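Local coordinates for protein alkaline serine protease (Pseudoalteromonas sp., PDB 1Y9Z) that probably hydrolyses peptide bonds in proteins as a cold-adapted, subtilisin-like serine protease, at residues Ala42-Thr53 / Gln89-Asn100; Val118-Ser129 / His146-Ala156. All coordinates share one frame; numbering follows the deposited sequence.

Interaction 1: residues Ala42-Thr53 / Gln89-Asn100. With PMS (phenylmethanesulfonic acid), chain H.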
loop_
_atom_site.group_PDB
_atom_site.type_symbol
_atom_site.label_atom_id
_atom_site.label_comp_id
_atom_site.label_asym_id
_atom_site.label_seq_id
_atom_site.Cartn_x
_atom_site.Cartn_y
_atom_site.Cartn_z
ATOM N N ALA A 42 16.297 -12.714 4.852
ATOM C CA ALA A 42 16.762 -13.783 3.971
ATOM C C ALA A 42 16.434 -13.698 2.485
ATOM O O ALA A 42 16.423 -14.718 1.791
ATOM C CB ALA A 42 16.299 -15.127 4.524
ATOM N N ASN A 43 16.163 -12.500 1.984
ATOM C CA ASN A 43 15.894 -12.350 0.560
ATOM C C ASN A 43 17.234 -12.268 -0.167
ATOM O O ASN A 43 18.272 -12.044 0.456
ATOM C CB ASN A 43 15.103 -11.069 0.275
ATOM C CG ASN A 43 13.606 -11.291 0.285
ATOM O OD1 ASN A 43 13.119 -12.308 -0.206
ATOM N ND2 ASN A 43 12.863 -10.329 0.823
ATOM N N ASN A 44 17.209 -12.475 -1.479
ATOM C CA ASN A 44 18.422 -12.374 -2.285
ATOM C C ASN A 44 18.537 -10.890 -2.583
ATOM O O ASN A 44 18.314 -10.437 -3.709
ATOM C CB ASN A 44 18.277 -13.166 -3.583
ATOM C CG ASN A 44 17.891 -14.601 -3.334
ATOM O OD1 ASN A 44 18.328 -15.206 -2.355
ATOM N ND2 ASN A 44 17.075 -15.160 -4.218
ATOM N N VAL A 45 18.888 -10.141 -1.546
ATOM C CA VAL A 45 18.979 -8.698 -1.639
ATOM C C VAL A 45 20.388 -8.147 -1.499
ATOM O O VAL A 45 21.167 -8.583 -0.650
ATOM C CB VAL A 45 18.058 -8.049 -0.569
ATOM C CG1 VAL A 45 18.491 -8.475 0.830
ATOM C CG2 VAL A 45 18.080 -6.534 -0.705
ATOM N N THR A 46 20.707 -7.186 -2.359
ATOM C CA THR A 46 22.001 -6.522 -2.351
ATOM C C THR A 46 21.710 -5.038 -2.503
ATOM O O THR A 46 20.557 -4.647 -2.683
ATOM C CB THR A 46 22.886 -6.976 -3.526
ATOM O OG1 THR A 46 22.194 -6.756 -4.759
ATOM C CG2 THR A 46 23.236 -8.451 -3.389
ATOM N N GLY A 47 22.747 -4.215 -2.432
ATOM C CA GLY A 47 22.550 -2.786 -2.571
ATOM C C GLY A 47 23.854 -2.066 -2.825
ATOM O O GLY A 47 24.931 -2.651 -2.705
ATOM N N THR A 48 23.757 -0.790 -3.184
ATOM C CA THR A 48 24.935 0.020 -3.454
ATOM C C THR A 48 24.863 1.274 -2.594
ATOM O O THR A 48 24.053 2.159 -2.853
ATOM C CB THR A 48 24.996 0.438 -4.936
ATOM O OG1 THR A 48 25.001 -0.730 -5.764
ATOM C CG2 THR A 48 26.257 1.251 -5.206
ATOM N N ASN A 49 25.705 1.344 -1.569
ATOM C CA ASN A 49 25.711 2.496 -0.677
ATOM C C ASN A 49 26.066 3.804 -1.367
ATOM O O ASN A 49 26.796 3.828 -2.361
ATOM C CB ASN A 49 26.703 2.301 0.476
ATOM C CG ASN A 49 26.199 1.343 1.536
ATOM O OD1 ASN A 49 24.997 1.124 1.678
ATOM N ND2 ASN A 49 27.125 0.783 2.307
ATOM N N ASN A 50 25.541 4.892 -0.815
ATOM C CA ASN A 50 25.813 6.233 -1.308
ATOM C C ASN A 50 26.270 7.059 -0.109
ATOM O O ASN A 50 25.685 6.978 0.972
ATOM C CB ASN A 50 24.564 6.847 -1.940
ATOM C CG ASN A 50 24.804 8.256 -2.440
ATOM O OD1 ASN A 50 24.524 9.231 -1.745
ATOM N ND2 ASN A 50 25.341 8.369 -3.650
ATOM N N SER A 51 27.321 7.847 -0.303
ATOM C CA SER A 51 27.885 8.665 0.766
ATOM C C SER A 51 26.883 9.528 1.534
ATOM O O SER A 51 27.098 9.834 2.705
ATOM C CB SER A 51 28.993 9.562 0.204
ATOM O OG SER A 51 28.485 10.463 -0.765
ATOM N N GLY A 52 25.789 9.913 0.886
ATOM C CA GLY A 52 24.817 10.758 1.555
ATOM C C GLY A 52 23.691 10.080 2.309
ATOM O O GLY A 52 22.930 10.753 3.003
ATOM N N THR A 53 23.578 8.760 2.201
ATOM C CA THR A 53 22.489 8.056 2.876
ATOM C C THR A 53 22.883 6.851 3.728
ATOM O O THR A 53 22.052 5.985 4.002
ATOM C CB THR A 53 21.427 7.601 1.853
ATOM O OG1 THR A 53 22.051 6.805 0.837
ATOM C CG2 THR A 53 20.762 8.808 1.203
ATOM N N GLN A 89 12.008 -16.246 -1.737
ATOM C CA GLN A 89 13.456 -16.057 -1.751
ATOM C C GLN A 89 14.134 -16.470 -3.061
ATOM O O GLN A 89 15.181 -17.123 -3.058
ATOM C CB GLN A 89 14.063 -16.825 -0.571
ATOM C CG GLN A 89 13.593 -16.306 0.784
ATOM C CD GLN A 89 13.838 -17.284 1.916
ATOM O OE1 GLN A 89 13.035 -18.184 2.163
ATOM N NE2 GLN A 89 14.955 -17.113 2.609
ATOM N N ASN A 90 13.541 -16.062 -4.177
ATOM C CA ASN A 90 14.077 -16.376 -5.498
ATOM C C ASN A 90 14.499 -15.114 -6.250
ATOM O O ASN A 90 15.601 -15.040 -6.790
ATOM C CB ASN A 90 13.030 -17.132 -6.320
ATOM C CG ASN A 90 12.817 -18.550 -5.829
ATOM O OD1 ASN A 90 11.680 -19.004 -5.679
ATOM N ND2 ASN A 90 13.911 -19.262 -5.587
ATOM N N ALA A 91 13.613 -14.126 -6.280
ATOM C CA ALA A 91 13.894 -12.880 -6.979
ATOM C C ALA A 91 15.125 -12.165 -6.441
ATOM O O ALA A 91 15.420 -12.223 -5.248
ATOM C CB ALA A 91 12.689 -11.958 -6.887
ATOM N N ASN A 92 15.846 -11.498 -7.336
ATOM C CA ASN A 92 17.019 -10.731 -6.948
ATOM C C ASN A 92 16.533 -9.309 -6.747
ATOM O O ASN A 92 15.836 -8.756 -7.599
ATOM C CB ASN A 92 18.082 -10.759 -8.043
ATOM C CG ASN A 92 18.606 -12.148 -8.301
ATOM O OD1 ASN A 92 19.252 -12.750 -7.443
ATOM N ND2 ASN A 92 18.318 -12.675 -9.484
ATOM N N ILE A 93 16.899 -8.728 -5.613
ATOM C CA ILE A 93 16.494 -7.373 -5.275
ATOM C C ILE A 93 17.722 -6.515 -5.026
ATOM O O ILE A 93 18.628 -6.920 -4.300
ATOM C CB ILE A 93 15.642 -7.362 -3.991
ATOM C CG1 ILE A 93 14.461 -8.322 -4.144
ATOM C CG2 ILE A 93 15.158 -5.948 -3.694
ATOM C CD1 ILE A 93 13.680 -8.538 -2.863
ATOM N N HIS A 94 17.759 -5.335 -5.640
ATOM C CA HIS A 94 18.873 -4.419 -5.431
ATOM C C HIS A 94 18.301 -3.147 -4.829
ATOM O O HIS A 94 17.285 -2.627 -5.293
ATOM C CB HIS A 94 19.597 -4.092 -6.737
ATOM C CG HIS A 94 20.952 -3.491 -6.526
ATOM N ND1 HIS A 94 22.018 -4.222 -6.049
ATOM C CD2 HIS A 94 21.402 -2.223 -6.679
ATOM C CE1 HIS A 94 23.069 -3.431 -5.917
ATOM N NE2 HIS A 94 22.720 -2.212 -6.291
ATOM N N ILE A 95 18.956 -2.651 -3.789
ATOM C CA ILE A 95 18.497 -1.464 -3.093
ATOM C C ILE A 95 19.384 -0.243 -3.301
ATOM O O ILE A 95 20.603 -0.310 -3.147
ATOM C CB ILE A 95 18.410 -1.731 -1.565
ATOM C CG1 ILE A 95 17.567 -2.982 -1.289
ATOM C CG2 ILE A 95 17.832 -0.518 -0.849
ATOM C CD1 ILE A 95 16.139 -2.911 -1.798
ATOM N N VAL A 96 18.760 0.869 -3.677
ATOM C CA VAL A 96 19.470 2.131 -3.826
ATOM C C VAL A 96 18.699 3.079 -2.913
ATOM O O VAL A 96 17.538 3.407 -3.171
ATOM C CB VAL A 96 19.454 2.660 -5.274
ATOM C CG1 VAL A 96 20.106 4.040 -5.326
ATOM C CG2 VAL A 96 20.216 1.705 -6.187
ATOM N N LYS A 97 19.344 3.483 -1.824
ATOM C CA LYS A 97 18.735 4.359 -0.829
ATOM C C LYS A 97 18.984 5.831 -1.146
ATOM O O LYS A 97 20.105 6.323 -1.007
ATOM C CB LYS A 97 19.303 4.011 0.552
ATOM C CG LYS A 97 18.705 4.784 1.714
ATOM C CD LYS A 97 19.408 4.394 3.005
ATOM C CE LYS A 97 18.959 5.231 4.185
ATOM N NZ LYS A 97 19.788 4.927 5.389
ATOM N N VAL A 98 17.933 6.530 -1.565
ATOM C CA VAL A 98 18.049 7.945 -1.901
ATOM C C VAL A 98 17.458 8.856 -0.828
ATOM O O VAL A 98 17.696 10.064 -0.836
ATOM C CB VAL A 98 17.361 8.265 -3.255
ATOM C CG1 VAL A 98 18.044 7.495 -4.378
ATOM C CG2 VAL A 98 15.878 7.916 -3.187
ATOM N N PHE A 99 16.694 8.280 0.098
ATOM C CA PHE A 99 16.075 9.061 1.166
ATOM C C PHE A 99 16.571 8.750 2.567
ATOM O O PHE A 99 16.766 7.586 2.930
ATOM C CB PHE A 99 14.555 8.856 1.194
ATOM C CG PHE A 99 13.840 9.324 -0.036
ATOM C CD1 PHE A 99 13.255 8.406 -0.900
ATOM C CD2 PHE A 99 13.722 10.680 -0.318
ATOM C CE1 PHE A 99 12.558 8.832 -2.029
ATOM C CE2 PHE A 99 13.028 11.116 -1.444
ATOM C CZ PHE A 99 12.445 10.188 -2.300
ATOM N N ASN A 100 16.767 9.807 3.351
ATOM C CA ASN A 100 17.141 9.681 4.751
ATOM C C ASN A 100 15.872 10.139 5.461
ATOM O O ASN A 100 14.926 10.591 4.813
ATOM C CB ASN A 100 18.288 10.620 5.132
ATOM C CG ASN A 100 19.618 10.188 4.554
ATOM O OD1 ASN A 100 19.986 9.015 4.616
ATOM N ND2 ASN A 100 20.357 11.143 4.000
HETATM C C PMS H . 4.985 9.162 -2.037
HETATM S S PMS H . 4.526 8.037 -3.377
HETATM C C1 PMS H . 6.401 9.772 -2.193
HETATM C C2 PMS H . 6.528 11.023 -2.900
HETATM C C3 PMS H . 7.817 11.622 -3.065
HETATM C C4 PMS H . 8.960 10.929 -2.504
HETATM C C5 PMS H . 8.842 9.701 -1.810
HETATM C C6 PMS H . 7.576 9.065 -1.619
HETATM O O2S PMS H . 5.096 8.567 -4.611
HETATM O O1S PMS H . 3.087 7.967 -3.483
HETATM O O HOH W 1 14.690 -13.024 -2.714
HETATM O O HOH W 2 11.299 -13.492 -1.755
HETATM O O HOH W 3 20.439 -8.652 -5.699
HETATM O O HOH W 4 22.080 3.031 -1.165
#
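His94 meets Thr46 and Thr48 along the edge of its imidazole, a small example of how a buried ring can be fixed by both of its nitrogens. Thr46 OG1 to His94 ND1 and Thr48 OG1 to His94 NE2 are hydrogen bonds of 2.8 Å each, both near the ring plane. Gly47, between the two threonines, lays its CA over one face of the ring, a CH-pi contact 3.8 Å from the centroid. With CG anti to the backbone N (chi1 -163°), the His94 ring reaches over to the neighbouring strand, and its two bonds hold it against turning. A water joins Thr46 OG1 to Ile93 O.

The two strand backbones run parallel: Asn44 O accepts from Ile93 N, Thr46 N donates to Ile93 O, Thr46 O accepts from Ile95 N, and Thr48 N reaches Ile95 O. On the side away from His94, Val45 CG2 packs 3.6 Å from Ile95 CG1.

Past this pairing, segment 42-53 comes back to strand 92-100: Thr53 OG1 donates to Lys97 O at 2.7 Å, while the extended Lys97 chain carries NZ to Thr53 O at 2.9 Å; the same ammonium also binds Gln58 O, its stronger partner. Asn100 ND2 gives a nearly straight bond (172°) to Gly52 O. Strand 92-100 is also paired with strand 25-30, so 44-47 joins it as a further parallel strand of the subtilisin-like alpha/beta domain.

Interaction 2: residues Val118-Ser129 / His146-Ala156. With PMS (phenylmethanesulfonic acid), chain H.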
loop_
_atom_site.group_PDB
_atom_site.type_symbol
_atom_site.label_atom_id
_atom_site.label_comp_id
_atom_site.label_asym_id
_atom_site.label_seq_id
_atom_site.Cartn_x
_atom_site.Cartn_y
_atom_site.Cartn_z
ATOM N N VAL A 118 21.033 -0.139 -12.694
ATOM C CA VAL A 118 21.367 -0.883 -13.903
ATOM C C VAL A 118 22.810 -1.379 -13.966
ATOM O O VAL A 118 23.052 -2.567 -14.184
ATOM C CB VAL A 118 21.077 -0.026 -15.160
ATOM C CG1 VAL A 118 21.520 -0.765 -16.414
ATOM C CG2 VAL A 118 19.593 0.301 -15.232
ATOM N N ASN A 119 23.766 -0.475 -13.774
ATOM C CA ASN A 119 25.178 -0.836 -13.848
ATOM C C ASN A 119 25.698 -1.651 -12.673
ATOM O O ASN A 119 26.448 -2.608 -12.864
ATOM C CB ASN A 119 26.039 0.419 -14.004
ATOM C CG ASN A 119 25.671 1.223 -15.229
ATOM O OD1 ASN A 119 25.444 0.667 -16.304
ATOM N ND2 ASN A 119 25.619 2.541 -15.078
ATOM N N SER A 120 25.312 -1.268 -11.462
ATOM C CA SER A 120 25.764 -1.977 -10.272
ATOM C C SER A 120 24.855 -3.140 -9.894
ATOM O O SER A 120 25.331 -4.220 -9.546
ATOM C CB SER A 120 25.871 -1.010 -9.090
ATOM O OG SER A 120 26.896 -0.058 -9.305
ATOM N N GLY A 121 23.546 -2.925 -9.972
ATOM C CA GLY A 121 22.614 -3.976 -9.605
ATOM C C GLY A 121 22.173 -4.924 -10.705
ATOM O O GLY A 121 21.616 -5.984 -10.413
ATOM N N GLY A 122 22.420 -4.559 -11.960
ATOM C CA GLY A 122 22.011 -5.401 -13.075
ATOM C C GLY A 122 20.499 -5.483 -13.163
ATOM O O GLY A 122 19.940 -6.494 -13.585
ATOM N N ALA A 123 19.830 -4.402 -12.781
ATOM C CA ALA A 123 18.373 -4.356 -12.774
ATOM C C ALA A 123 17.681 -4.493 -14.126
ATOM O O ALA A 123 18.124 -3.933 -15.129
ATOM C CB ALA A 123 17.912 -3.066 -12.101
ATOM N N ASN A 124 16.583 -5.245 -14.134
ATOM C CA ASN A 124 15.762 -5.424 -15.328
ATOM C C ASN A 124 14.552 -4.522 -15.117
ATOM O O ASN A 124 13.984 -3.981 -16.065
ATOM C CB ASN A 124 15.273 -6.867 -15.457
ATOM C CG ASN A 124 16.404 -7.860 -15.561
ATOM O OD1 ASN A 124 16.554 -8.733 -14.707
ATOM N ND2 ASN A 124 17.207 -7.739 -16.611
ATOM N N VAL A 125 14.161 -4.386 -13.852
ATOM C CA VAL A 125 13.029 -3.561 -13.460
ATOM C C VAL A 125 13.494 -2.559 -12.410
ATOM O O VAL A 125 14.216 -2.916 -11.479
ATOM C CB VAL A 125 11.894 -4.414 -12.836
ATOM C CG1 VAL A 125 10.731 -3.517 -12.422
ATOM C CG2 VAL A 125 11.430 -5.476 -13.822
ATOM N N VAL A 126 13.101 -1.302 -12.580
ATOM C CA VAL A 126 13.444 -0.262 -11.621
ATOM C C VAL A 126 12.122 0.318 -11.142
ATOM O O VAL A 126 11.346 0.862 -11.935
ATOM C CB VAL A 126 14.309 0.844 -12.257
ATOM C CG1 VAL A 126 14.567 1.949 -11.243
ATOM C CG2 VAL A 126 15.636 0.254 -12.729
ATOM N N THR A 127 11.859 0.180 -9.847
ATOM C CA THR A 127 10.615 0.662 -9.273
ATOM C C THR A 127 10.874 1.894 -8.406
ATOM O O THR A 127 11.758 1.901 -7.542
ATOM C CB THR A 127 9.921 -0.486 -8.488
ATOM O OG1 THR A 127 8.604 -0.083 -8.101
ATOM C CG2 THR A 127 10.731 -0.879 -7.263
ATOM N N MET A 128 10.095 2.940 -8.659
ATOM C CA MET A 128 10.263 4.210 -7.969
ATOM C C MET A 128 8.982 4.751 -7.350
ATOM O O MET A 128 8.164 5.383 -8.024
ATOM C CB MET A 128 10.846 5.224 -8.960
ATOM C CG MET A 128 12.154 4.741 -9.580
ATOM S SD MET A 128 12.736 5.659 -11.026
ATOM C CE MET A 128 11.739 4.930 -12.313
ATOM N N SER A 129 8.807 4.491 -6.057
ATOM C CA SER A 129 7.642 4.978 -5.331
ATOM C C SER A 129 8.008 6.357 -4.815
ATOM O O SER A 129 8.107 6.590 -3.610
ATOM C CB SER A 129 7.301 4.040 -4.174
ATOM O OG SER A 129 6.719 2.842 -4.656
ATOM N N HIS A 146 17.344 4.130 -21.084
ATOM C CA HIS A 146 17.303 2.919 -20.271
ATOM C C HIS A 146 16.151 2.023 -20.705
ATOM O O HIS A 146 16.313 0.812 -20.836
ATOM C CB HIS A 146 17.154 3.272 -18.790
ATOM C CG HIS A 146 18.456 3.522 -18.099
ATOM N ND1 HIS A 146 18.724 4.682 -17.404
ATOM C CD2 HIS A 146 19.563 2.751 -17.986
ATOM C CE1 HIS A 146 19.941 4.614 -16.893
ATOM N NE2 HIS A 146 20.472 3.453 -17.231
ATOM N N TYR A 147 14.986 2.626 -20.924
ATOM C CA TYR A 147 13.805 1.887 -21.350
ATOM C C TYR A 147 14.052 1.199 -22.691
ATOM O O TYR A 147 13.749 0.016 -22.853
ATOM C CB TYR A 147 12.608 2.839 -21.451
ATOM C CG TYR A 147 11.336 2.204 -21.967
ATOM C CD1 TYR A 147 10.781 1.088 -21.341
ATOM C CD2 TYR A 147 10.671 2.738 -23.069
ATOM C CE1 TYR A 147 9.594 0.522 -21.804
ATOM C CE2 TYR A 147 9.485 2.181 -23.538
ATOM C CZ TYR A 147 8.952 1.074 -22.902
ATOM O OH TYR A 147 7.775 0.528 -23.361
ATOM N N ASN A 148 14.606 1.934 -23.648
ATOM C CA ASN A 148 14.877 1.352 -24.956
ATOM C C ASN A 148 15.964 0.290 -24.864
ATOM O O ASN A 148 16.008 -0.629 -25.684
ATOM C CB ASN A 148 15.274 2.436 -25.962
ATOM C CG ASN A 148 14.127 3.373 -26.284
ATOM O OD1 ASN A 148 12.982 2.940 -26.435
ATOM N ND2 ASN A 148 14.428 4.661 -26.402
ATOM N N ASN A 149 16.835 0.409 -23.866
ATOM C CA ASN A 149 17.895 -0.575 -23.677
ATOM C C ASN A 149 17.343 -1.843 -23.038
ATOM O O ASN A 149 18.069 -2.818 -22.858
ATOM C CB ASN A 149 19.026 -0.018 -22.807
ATOM C CG ASN A 149 19.898 0.975 -23.550
ATOM O OD1 ASN A 149 19.890 1.027 -24.778
ATOM N ND2 ASN A 149 20.670 1.759 -22.803
ATOM N N GLY A 150 16.061 -1.824 -22.679
ATOM C CA GLY A 150 15.450 -3.006 -22.094
ATOM C C GLY A 150 15.125 -2.988 -20.611
ATOM O O GLY A 150 14.798 -4.032 -20.045
ATOM N N VAL A 151 15.206 -1.822 -19.976
ATOM C CA VAL A 151 14.898 -1.719 -18.550
ATOM C C VAL A 151 13.479 -1.200 -18.348
ATOM O O VAL A 151 13.125 -0.135 -18.856
ATOM C CB VAL A 151 15.880 -0.767 -17.836
ATOM C CG1 VAL A 151 15.542 -0.687 -16.350
ATOM C CG2 VAL A 151 17.305 -1.248 -18.036
ATOM N N LEU A 152 12.667 -1.956 -17.613
ATOM C CA LEU A 152 11.286 -1.558 -17.346
ATOM C C LEU A 152 11.259 -0.586 -16.169
ATOM O O LEU A 152 11.740 -0.903 -15.076
ATOM C CB LEU A 152 10.425 -2.791 -17.038
ATOM C CG LEU A 152 8.925 -2.583 -16.797
ATOM C CD1 LEU A 152 8.264 -1.992 -18.034
ATOM C CD2 LEU A 152 8.283 -3.920 -16.454
ATOM N N LEU A 153 10.696 0.596 -16.406
ATOM C CA LEU A 153 10.608 1.645 -15.396
ATOM C C LEU A 153 9.167 1.826 -14.930
ATOM O O LEU A 153 8.256 1.998 -15.745
ATOM C CB LEU A 153 11.140 2.960 -15.975
ATOM C CG LEU A 153 12.529 2.882 -16.620
ATOM C CD1 LEU A 153 12.863 4.214 -17.269
ATOM C CD2 LEU A 153 13.574 2.509 -15.573
ATOM N N ILE A 154 8.970 1.804 -13.615
ATOM C CA ILE A 154 7.643 1.929 -13.023
ATOM C C ILE A 154 7.695 2.914 -11.854
ATOM O O ILE A 154 8.611 2.860 -11.037
ATOM C CB ILE A 154 7.161 0.539 -12.536
ATOM C CG1 ILE A 154 7.137 -0.433 -13.722
ATOM C CG2 ILE A 154 5.783 0.640 -11.902
ATOM C CD1 ILE A 154 6.941 -1.887 -13.335
ATOM N N ALA A 155 6.718 3.817 -11.779
ATOM C CA ALA A 155 6.698 4.818 -10.715
ATOM C C ALA A 155 5.297 5.245 -10.290
ATOM O O ALA A 155 4.320 5.054 -11.019
ATOM C CB ALA A 155 7.504 6.039 -11.147
ATOM N N ALA A 156 5.221 5.853 -9.110
ATOM C CA ALA A 156 3.961 6.307 -8.523
ATOM C C ALA A 156 3.414 7.601 -9.118
ATOM O O ALA A 156 4.148 8.567 -9.316
ATOM C CB ALA A 156 4.133 6.470 -7.017
HETATM C C PMS H . 4.985 9.162 -2.037
HETATM S S PMS H . 4.526 8.037 -3.377
HETATM C C1 PMS H . 6.401 9.772 -2.193
HETATM C C2 PMS H . 6.528 11.023 -2.900
HETATM C C3 PMS H . 7.817 11.622 -3.065
HETATM C C4 PMS H . 8.960 10.929 -2.504
HETATM C C5 PMS H . 8.842 9.701 -1.810
HETATM C C6 PMS H . 7.576 9.065 -1.619
HETATM O O2S PMS H . 5.096 8.567 -4.611
HETATM O O1S PMS H . 3.087 7.967 -3.483
HETATM O O HOH W 5 16.587 -5.835 -18.797
#
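Val151 packs against Asn124, Val126 and Val118 just ahead of the paired strands, and its three side-chain carbons divide the work. CB stands 4.1 Å from Asn124 O. From there CG1, anti to the backbone N (chi1 -180°), lies 3.7 Å from the same Asn124 O and reaches Val126 CG2 at 3.7 Å, the two side chains crossing at a slant. The other methyl, CG2, turns to the end of helix 110-119, where it meets Val118 CG2 at 3.9 Å and approaches Ala123 O. Replacing Val151 with alanine removes both methyls, which would probably open a gap between Val126 and Val118 and leave Val118 without its valine partner.

Val118 CG2 also touches the His146 ring. Further along, Leu153 lies beside Val126 and points the same way, its CD2 3.8 Å from Val126 CB, and the bend at chi3 (-81°) brings Met128 CE back to 4.2 Å from Leu153 CB. Five backbone bonds tie the parallel strands together, from Leu152 N with Asn124 O to Ala156 N with Met128 O. Where the pairing begins, a water links Asn124 ND2 to Gly150 O. Gly150, at positive phi, ends helix 137-148 in a Schellman motif and turns the chain into strand 152-156.

Strands 125-128 and 152-156 with helix 137-148 form a beta-alpha-beta crossover. Helix 110-119 packs on the sheet face of Val126 and Met128, and helix 368-385 on that of Val125 and Thr127.

In the fold
Interactions 1 and 2 belong to one largely parallel sheet, in which strand 25-30 lies between strands 92-100 and 125-128; their centres are 14 Å apart. They touch directly where the chain leaves helix 110-119: Gly121 CA packs 3.5 Å from His94 CG, and Ser120 CB lies 3.4 Å from Thr48 OG1. At the C-terminal ends of their strands, both supply walls to the pocket of the bound phenylmethanesulfonic acid, probably the active site, as in other subtilases. From interaction 1, Phe99 CZ comes within 3.6 Å of ligand C4; from interaction 2, Ser129 O lies 3.2 Å from ligand C6 and Ala156 CB 3.3 Å from the sulfonate oxygen O2S. His65, Asn159, Thr368 and Ser369 help complete it.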